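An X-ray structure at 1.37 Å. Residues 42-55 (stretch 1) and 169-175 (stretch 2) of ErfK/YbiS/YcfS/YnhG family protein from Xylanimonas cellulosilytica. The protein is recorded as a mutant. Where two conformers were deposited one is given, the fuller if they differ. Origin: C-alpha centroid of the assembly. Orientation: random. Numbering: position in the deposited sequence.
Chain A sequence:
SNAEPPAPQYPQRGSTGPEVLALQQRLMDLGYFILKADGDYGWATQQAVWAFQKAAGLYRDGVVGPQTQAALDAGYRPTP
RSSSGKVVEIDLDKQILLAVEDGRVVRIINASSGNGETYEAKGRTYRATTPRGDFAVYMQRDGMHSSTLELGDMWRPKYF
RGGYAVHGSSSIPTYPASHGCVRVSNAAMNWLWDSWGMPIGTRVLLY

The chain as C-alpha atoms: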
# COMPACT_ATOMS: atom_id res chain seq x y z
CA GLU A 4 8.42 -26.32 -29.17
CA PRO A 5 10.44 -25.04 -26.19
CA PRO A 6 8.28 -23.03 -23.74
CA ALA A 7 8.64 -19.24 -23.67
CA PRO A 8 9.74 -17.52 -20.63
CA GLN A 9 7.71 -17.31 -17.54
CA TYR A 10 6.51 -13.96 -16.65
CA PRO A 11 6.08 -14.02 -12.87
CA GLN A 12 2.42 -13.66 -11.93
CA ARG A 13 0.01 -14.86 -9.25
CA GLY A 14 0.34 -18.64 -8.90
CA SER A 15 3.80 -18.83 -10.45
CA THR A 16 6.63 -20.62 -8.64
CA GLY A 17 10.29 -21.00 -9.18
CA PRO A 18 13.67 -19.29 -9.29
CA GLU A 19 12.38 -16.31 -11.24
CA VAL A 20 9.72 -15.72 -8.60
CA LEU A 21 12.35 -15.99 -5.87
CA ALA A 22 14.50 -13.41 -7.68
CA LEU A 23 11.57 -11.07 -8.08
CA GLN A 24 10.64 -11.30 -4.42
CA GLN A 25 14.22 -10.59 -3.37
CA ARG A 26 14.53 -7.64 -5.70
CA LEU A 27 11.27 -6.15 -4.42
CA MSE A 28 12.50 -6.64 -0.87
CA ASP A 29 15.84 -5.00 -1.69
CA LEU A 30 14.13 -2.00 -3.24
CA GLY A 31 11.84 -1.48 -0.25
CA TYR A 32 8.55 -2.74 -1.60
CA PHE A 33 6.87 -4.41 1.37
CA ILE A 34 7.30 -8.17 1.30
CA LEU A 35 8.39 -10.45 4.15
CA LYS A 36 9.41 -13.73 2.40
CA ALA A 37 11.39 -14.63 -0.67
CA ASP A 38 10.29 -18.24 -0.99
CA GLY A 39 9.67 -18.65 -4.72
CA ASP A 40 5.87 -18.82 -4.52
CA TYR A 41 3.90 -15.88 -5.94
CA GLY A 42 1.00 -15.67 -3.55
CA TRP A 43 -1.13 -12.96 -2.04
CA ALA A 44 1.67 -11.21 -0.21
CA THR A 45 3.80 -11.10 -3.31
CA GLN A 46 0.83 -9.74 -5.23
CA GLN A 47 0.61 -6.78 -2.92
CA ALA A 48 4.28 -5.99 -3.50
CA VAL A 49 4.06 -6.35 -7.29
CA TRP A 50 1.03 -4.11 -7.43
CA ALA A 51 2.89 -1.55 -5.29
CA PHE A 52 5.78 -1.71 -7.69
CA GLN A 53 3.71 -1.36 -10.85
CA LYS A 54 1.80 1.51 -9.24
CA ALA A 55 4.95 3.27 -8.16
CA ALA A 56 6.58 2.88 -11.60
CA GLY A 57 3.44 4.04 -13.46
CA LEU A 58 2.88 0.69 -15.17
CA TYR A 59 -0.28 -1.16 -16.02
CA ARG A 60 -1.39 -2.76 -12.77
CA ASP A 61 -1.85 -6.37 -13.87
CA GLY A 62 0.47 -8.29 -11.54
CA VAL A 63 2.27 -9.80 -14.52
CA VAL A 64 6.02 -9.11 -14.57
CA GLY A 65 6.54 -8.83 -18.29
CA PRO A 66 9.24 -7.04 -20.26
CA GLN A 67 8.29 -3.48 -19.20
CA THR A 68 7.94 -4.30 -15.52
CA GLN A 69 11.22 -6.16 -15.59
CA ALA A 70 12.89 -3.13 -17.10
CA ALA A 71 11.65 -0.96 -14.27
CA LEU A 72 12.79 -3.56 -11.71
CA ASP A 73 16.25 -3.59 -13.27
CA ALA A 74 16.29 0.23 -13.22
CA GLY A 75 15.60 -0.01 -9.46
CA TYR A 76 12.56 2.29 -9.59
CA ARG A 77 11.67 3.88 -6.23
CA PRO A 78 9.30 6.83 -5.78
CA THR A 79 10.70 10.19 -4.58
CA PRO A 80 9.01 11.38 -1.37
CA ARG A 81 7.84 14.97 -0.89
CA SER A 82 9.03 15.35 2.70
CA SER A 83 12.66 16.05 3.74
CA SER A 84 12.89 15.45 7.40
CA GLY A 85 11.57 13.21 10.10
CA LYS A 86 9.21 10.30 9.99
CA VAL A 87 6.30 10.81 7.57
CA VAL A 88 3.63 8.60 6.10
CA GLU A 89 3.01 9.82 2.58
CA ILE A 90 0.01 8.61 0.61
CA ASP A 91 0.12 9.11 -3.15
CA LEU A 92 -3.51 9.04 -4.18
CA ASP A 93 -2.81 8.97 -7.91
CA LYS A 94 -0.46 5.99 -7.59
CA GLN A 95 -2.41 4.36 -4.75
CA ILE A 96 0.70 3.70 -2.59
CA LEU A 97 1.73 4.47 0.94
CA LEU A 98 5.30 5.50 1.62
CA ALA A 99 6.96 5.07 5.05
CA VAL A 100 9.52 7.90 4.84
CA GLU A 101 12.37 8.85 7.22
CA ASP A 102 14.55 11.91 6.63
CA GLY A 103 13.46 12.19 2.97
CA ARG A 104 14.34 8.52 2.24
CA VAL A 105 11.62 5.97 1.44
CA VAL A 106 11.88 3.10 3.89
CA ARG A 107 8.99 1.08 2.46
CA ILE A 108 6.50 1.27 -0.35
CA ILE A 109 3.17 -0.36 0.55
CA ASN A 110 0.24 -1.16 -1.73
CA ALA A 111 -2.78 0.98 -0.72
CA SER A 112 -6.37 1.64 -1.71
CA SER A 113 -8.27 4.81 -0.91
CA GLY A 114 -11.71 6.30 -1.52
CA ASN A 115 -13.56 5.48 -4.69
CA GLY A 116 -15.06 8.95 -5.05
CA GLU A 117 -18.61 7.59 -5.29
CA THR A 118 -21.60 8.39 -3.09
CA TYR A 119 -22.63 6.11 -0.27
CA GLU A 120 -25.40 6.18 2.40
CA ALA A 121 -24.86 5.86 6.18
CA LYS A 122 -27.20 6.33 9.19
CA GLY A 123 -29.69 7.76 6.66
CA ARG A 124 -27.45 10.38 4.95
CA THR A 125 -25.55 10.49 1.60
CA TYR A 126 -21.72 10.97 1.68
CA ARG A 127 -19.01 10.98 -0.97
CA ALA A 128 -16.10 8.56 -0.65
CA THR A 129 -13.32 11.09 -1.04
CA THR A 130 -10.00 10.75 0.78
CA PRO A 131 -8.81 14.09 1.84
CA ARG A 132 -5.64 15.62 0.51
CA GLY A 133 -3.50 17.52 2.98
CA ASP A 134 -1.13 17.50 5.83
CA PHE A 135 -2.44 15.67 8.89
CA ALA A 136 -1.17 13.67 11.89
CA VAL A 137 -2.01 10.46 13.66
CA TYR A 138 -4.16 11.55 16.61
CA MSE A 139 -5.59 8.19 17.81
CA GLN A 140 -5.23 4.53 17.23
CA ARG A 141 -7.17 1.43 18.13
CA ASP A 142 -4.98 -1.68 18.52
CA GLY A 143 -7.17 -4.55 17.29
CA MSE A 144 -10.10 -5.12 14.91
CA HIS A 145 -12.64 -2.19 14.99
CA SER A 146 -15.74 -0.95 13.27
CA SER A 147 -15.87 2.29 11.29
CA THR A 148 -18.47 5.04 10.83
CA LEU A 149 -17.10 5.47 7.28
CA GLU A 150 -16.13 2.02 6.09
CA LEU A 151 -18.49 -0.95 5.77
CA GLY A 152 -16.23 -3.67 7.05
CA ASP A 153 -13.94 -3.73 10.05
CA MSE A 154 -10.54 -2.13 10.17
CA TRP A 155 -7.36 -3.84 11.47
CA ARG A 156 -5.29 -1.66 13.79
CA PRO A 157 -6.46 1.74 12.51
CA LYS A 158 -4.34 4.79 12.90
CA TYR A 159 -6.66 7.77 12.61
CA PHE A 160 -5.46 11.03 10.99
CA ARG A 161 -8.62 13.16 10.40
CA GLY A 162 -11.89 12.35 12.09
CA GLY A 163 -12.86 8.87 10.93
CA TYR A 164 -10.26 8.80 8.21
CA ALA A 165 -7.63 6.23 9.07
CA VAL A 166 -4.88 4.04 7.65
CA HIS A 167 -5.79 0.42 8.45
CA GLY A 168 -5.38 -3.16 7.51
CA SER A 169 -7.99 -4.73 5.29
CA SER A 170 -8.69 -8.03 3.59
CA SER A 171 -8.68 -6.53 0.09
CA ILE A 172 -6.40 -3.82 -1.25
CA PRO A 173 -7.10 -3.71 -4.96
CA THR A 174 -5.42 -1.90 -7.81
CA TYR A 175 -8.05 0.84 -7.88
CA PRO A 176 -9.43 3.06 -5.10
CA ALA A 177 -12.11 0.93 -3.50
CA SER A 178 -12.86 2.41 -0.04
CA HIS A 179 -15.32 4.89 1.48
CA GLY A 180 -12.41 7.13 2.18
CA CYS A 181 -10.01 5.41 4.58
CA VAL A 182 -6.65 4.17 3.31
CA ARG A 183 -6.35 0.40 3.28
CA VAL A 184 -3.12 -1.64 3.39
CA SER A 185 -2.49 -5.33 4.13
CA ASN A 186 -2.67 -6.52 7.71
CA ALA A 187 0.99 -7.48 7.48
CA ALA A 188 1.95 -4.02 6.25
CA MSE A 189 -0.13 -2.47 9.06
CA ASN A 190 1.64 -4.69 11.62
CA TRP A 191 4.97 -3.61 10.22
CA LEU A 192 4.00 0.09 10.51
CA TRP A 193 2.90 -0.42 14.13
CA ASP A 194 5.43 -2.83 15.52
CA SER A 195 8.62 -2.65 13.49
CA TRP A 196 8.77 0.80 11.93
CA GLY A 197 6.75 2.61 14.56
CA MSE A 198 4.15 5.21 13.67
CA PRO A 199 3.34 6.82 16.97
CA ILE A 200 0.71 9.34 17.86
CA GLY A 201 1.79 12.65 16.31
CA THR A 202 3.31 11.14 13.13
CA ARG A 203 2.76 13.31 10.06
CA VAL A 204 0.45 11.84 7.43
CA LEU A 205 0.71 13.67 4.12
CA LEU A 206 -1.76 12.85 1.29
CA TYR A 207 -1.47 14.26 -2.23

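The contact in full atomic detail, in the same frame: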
# COMPACT_ATOMS: atom_id res chain seq x y z
N GLY A 42 2.26 -15.72 -4.19
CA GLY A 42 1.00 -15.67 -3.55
C GLY A 42 0.47 -14.31 -3.27
O GLY A 42 0.87 -13.33 -3.93
N TRP A 43 -0.47 -14.22 -2.34
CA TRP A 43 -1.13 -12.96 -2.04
C TRP A 43 -0.20 -11.84 -1.62
O TRP A 43 -0.37 -10.67 -2.01
CB TRP A 43 -2.24 -13.21 -1.02
CG TRP A 43 -3.23 -12.16 -0.81
CD1 TRP A 43 -4.47 -12.07 -1.32
CD2 TRP A 43 -3.10 -11.06 0.10
NE1 TRP A 43 -5.12 -10.94 -0.88
CE2 TRP A 43 -4.29 -10.31 0.01
CE3 TRP A 43 -2.07 -10.59 0.94
CZ2 TRP A 43 -4.50 -9.14 0.72
CZ3 TRP A 43 -2.32 -9.43 1.70
CH2 TRP A 43 -3.51 -8.72 1.53
N ALA A 44 0.76 -12.20 -0.73
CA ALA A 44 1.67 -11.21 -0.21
C ALA A 44 2.57 -10.64 -1.31
O ALA A 44 2.82 -9.44 -1.41
CB ALA A 44 2.49 -11.80 0.92
N THR A 45 3.02 -11.53 -2.18
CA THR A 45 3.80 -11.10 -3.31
C THR A 45 3.00 -10.23 -4.26
O THR A 45 3.48 -9.23 -4.79
CB THR A 45 4.42 -12.32 -4.07
OG1 THR A 45 5.28 -13.02 -3.20
CG2 THR A 45 5.21 -11.90 -5.29
N GLN A 46 1.71 -10.57 -4.42
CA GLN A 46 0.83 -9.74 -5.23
C GLN A 46 0.79 -8.33 -4.76
O GLN A 46 0.81 -7.38 -5.57
CB GLN A 46 -0.57 -10.37 -5.28
CG GLN A 46 -1.55 -9.65 -6.17
CD GLN A 46 -1.17 -9.92 -7.56
OE1 GLN A 46 -1.71 -10.77 -8.18
NE2 GLN A 46 -0.22 -9.15 -8.06
N GLN A 47 0.65 -8.12 -3.46
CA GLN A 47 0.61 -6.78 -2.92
C GLN A 47 1.88 -5.99 -3.30
O GLN A 47 1.81 -4.84 -3.68
CB GLN A 47 0.43 -6.79 -1.40
CG GLN A 47 -0.93 -7.30 -0.93
CD GLN A 47 -2.01 -6.31 -1.28
OE1 GLN A 47 -3.00 -6.68 -2.08
NE2 GLN A 47 -1.93 -5.17 -0.78
N ALA A 48 3.01 -6.67 -3.19
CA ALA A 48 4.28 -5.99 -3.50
C ALA A 48 4.44 -5.67 -4.97
O ALA A 48 4.92 -4.61 -5.36
CB ALA A 48 5.46 -6.82 -3.03
N VAL A 49 4.04 -6.64 -5.85
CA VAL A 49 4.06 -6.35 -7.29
C VAL A 49 3.17 -5.21 -7.70
O VAL A 49 3.53 -4.37 -8.50
CB VAL A 49 3.80 -7.63 -8.13
CG1 VAL A 49 3.72 -7.35 -9.62
CG2 VAL A 49 4.89 -8.67 -7.88
N TRP A 50 1.95 -5.21 -7.16
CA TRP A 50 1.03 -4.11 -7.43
C TRP A 50 1.62 -2.80 -6.96
O TRP A 50 1.56 -1.80 -7.65
CB TRP A 50 -0.29 -4.37 -6.78
CG TRP A 50 -1.17 -5.39 -7.48
CD1 TRP A 50 -1.08 -5.85 -8.75
CD2 TRP A 50 -2.31 -6.04 -6.93
NE1 TRP A 50 -2.11 -6.71 -9.05
CE2 TRP A 50 -2.90 -6.87 -7.95
CE3 TRP A 50 -2.92 -6.00 -5.70
CZ2 TRP A 50 -4.01 -7.66 -7.72
CZ3 TRP A 50 -4.04 -6.76 -5.46
CH2 TRP A 50 -4.58 -7.57 -6.46
N ALA A 51 2.25 -2.78 -5.76
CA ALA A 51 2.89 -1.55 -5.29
C ALA A 51 3.95 -1.09 -6.24
O ALA A 51 4.11 0.09 -6.50
CB ALA A 51 3.47 -1.77 -3.95
N PHE A 52 4.73 -2.04 -6.77
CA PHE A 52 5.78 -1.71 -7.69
C PHE A 52 5.28 -1.13 -8.99
O PHE A 52 5.73 -0.11 -9.49
CB PHE A 52 6.65 -2.93 -7.96
CG PHE A 52 7.83 -2.58 -8.85
CD1 PHE A 52 8.92 -1.94 -8.32
CD2 PHE A 52 7.78 -2.76 -10.19
CE1 PHE A 52 9.90 -1.45 -9.12
CE2 PHE A 52 8.81 -2.30 -11.02
CZ PHE A 52 9.88 -1.60 -10.49
N GLN A 53 4.31 -1.83 -9.59
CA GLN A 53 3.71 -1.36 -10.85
C GLN A 53 3.08 0.00 -10.64
O GLN A 53 3.22 0.88 -11.49
CB GLN A 53 2.73 -2.36 -11.46
CG GLN A 53 3.38 -3.65 -11.90
CD GLN A 53 2.44 -4.65 -12.42
OE1 GLN A 53 1.36 -4.88 -11.90
NE2 GLN A 53 2.90 -5.29 -13.50
N LYS A 54 2.32 0.17 -9.56
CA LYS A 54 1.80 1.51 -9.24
C LYS A 54 2.88 2.59 -9.14
O LYS A 54 2.76 3.65 -9.73
CB LYS A 54 1.05 1.44 -7.90
CG LYS A 54 -0.30 0.70 -7.98
CD LYS A 54 -0.90 0.48 -6.62
CE LYS A 54 -2.34 0.13 -6.63
NZ LYS A 54 -2.89 0.13 -5.22
N ALA A 55 3.93 2.30 -8.39
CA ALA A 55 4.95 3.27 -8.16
C ALA A 55 5.58 3.71 -9.51
O ALA A 55 5.86 4.85 -9.76
CB ALA A 55 5.98 2.72 -7.23
N SER A 169 -6.76 -4.27 5.93
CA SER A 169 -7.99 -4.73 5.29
C SER A 169 -7.78 -6.05 4.62
O SER A 169 -6.64 -6.39 4.28
CB SER A 169 -8.48 -3.70 4.29
OG SER A 169 -9.80 -3.94 3.81
N SER A 170 -8.85 -6.79 4.33
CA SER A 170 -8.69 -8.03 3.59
C SER A 170 -8.43 -7.90 2.12
O SER A 170 -7.96 -8.85 1.51
CB SER A 170 -9.98 -8.88 3.74
OG SER A 170 -11.10 -8.15 3.20
N SER A 171 -8.79 -6.78 1.55
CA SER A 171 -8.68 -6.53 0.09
C SER A 171 -8.17 -5.12 -0.14
O SER A 171 -8.77 -4.11 0.27
CB SER A 171 -9.99 -6.74 -0.61
OG SER A 171 -9.81 -6.55 -2.03
N ILE A 172 -7.10 -5.07 -0.91
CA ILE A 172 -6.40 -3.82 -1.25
C ILE A 172 -6.17 -3.87 -2.77
O ILE A 172 -5.08 -4.25 -3.21
CB ILE A 172 -5.12 -3.64 -0.46
CG1 ILE A 172 -5.32 -3.87 1.02
CG2 ILE A 172 -4.61 -2.25 -0.69
CD1 ILE A 172 -4.97 -5.28 1.47
N PRO A 173 -7.20 -3.49 -3.55
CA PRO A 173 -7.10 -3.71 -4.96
C PRO A 173 -6.29 -2.62 -5.69
O PRO A 173 -5.76 -1.70 -5.07
CB PRO A 173 -8.49 -3.65 -5.42
CG PRO A 173 -9.27 -3.10 -4.40
CD PRO A 173 -8.57 -3.12 -3.15
N THR A 174 -6.16 -2.79 -6.99
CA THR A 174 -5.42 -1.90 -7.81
C THR A 174 -6.09 -0.59 -8.20
O THR A 174 -5.51 0.22 -8.92
CB THR A 174 -4.97 -2.59 -9.08
OG1 THR A 174 -6.12 -3.01 -9.80
CG2 THR A 174 -4.04 -3.77 -8.87
N TYR A 175 -7.30 -0.40 -7.73
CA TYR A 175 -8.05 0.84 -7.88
C TYR A 175 -8.53 1.27 -6.51
O TYR A 175 -8.57 0.46 -5.57
CB TYR A 175 -9.24 0.58 -8.85
CG TYR A 175 -10.23 -0.46 -8.37
CD1 TYR A 175 -11.29 -0.14 -7.58
CD2 TYR A 175 -10.05 -1.80 -8.67
CE1 TYR A 175 -12.17 -1.09 -7.12
CE2 TYR A 175 -10.93 -2.79 -8.19
CZ TYR A 175 -12.02 -2.41 -7.43
OH TYR A 175 -12.89 -3.36 -6.97
O HOH W 1 -7.76 -9.76 -1.11
O HOH W 2 -5.59 1.10 -5.60

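A helix offers one face to an irregular segment of chain, and the rule of the contact is spacing: Trp43, Gln47, Trp50 and Lys54 recur every three or four residues, so their side chains line up along the same side. The helix is regular, with unbroken i to i+4 backbone hydrogen bonds from Gly42 O onward, and it meets a segment that has no helix or strand of its own. Together the two bury 364 Å², with side chains from the helix reaching largely for backbone on the other side.

Ser169 lies just beyond the contact. At Ser170 the CA-to-CB bond points away and the carbonyl does the work: its O sits 3.6 Å from Trp43 CZ2, and water 1 ties the two residues more firmly, accepting from Trp43 NE1 at 2.9 Å and donating to Ser170 O at 2.8 Å. A tryptophan suits this exposed end because one ring supplies both a polar N-H for the water and a broad apolar rim. Ser171, whose CA-to-CB bond also points away, adds almost nothing.

Ile172 gives up more area to the helix than any other residue of its stretch. Its CA-to-CB bond runs sideways, but the end of the side chain comes nearer, placing CD1 at the edge of the Trp43 ring, 3.7 Å from CH2. Its backbone O faces the next turns, 3.5 Å from Trp50 CZ3. Gln47, in m, m rotamers, also bends its buried end toward this residue; its amide is probably turned over in the model, so its polar pairing is best left open.

The CA-to-CB bond of Pro173 points away, and the residue contributes backbone instead. Lys54 NZ makes a weak hydrogen bond to Pro173 O at 3.4 Å, and water 2 accepts from Lys54 NZ at 2.9 Å and lies 2.9 Å from Pro173 O, in position to donate to it. Lysine fits because its nearly extended chain, t from chi2 to chi4, carries the ammonium out to this carbonyl while its last methylene, CE, comes 3.9 Å from Thr174 CA.

Thr174 packs its methyl squarely on the ring of Trp50. With chi1 at 61° (p), its CG2 lies 3.3 Å from the centroid of the Trp50 five-membered ring and only 5° off the ring normal, a CH-pi contact over the face; the closest pair is CG2 to Trp50 CE2 at 3.4 Å. A beta-branched residue supplies that methyl close to the backbone, and the flat indole receives it. At Tyr175 the CA-to-CB bond points away, and the contact ends.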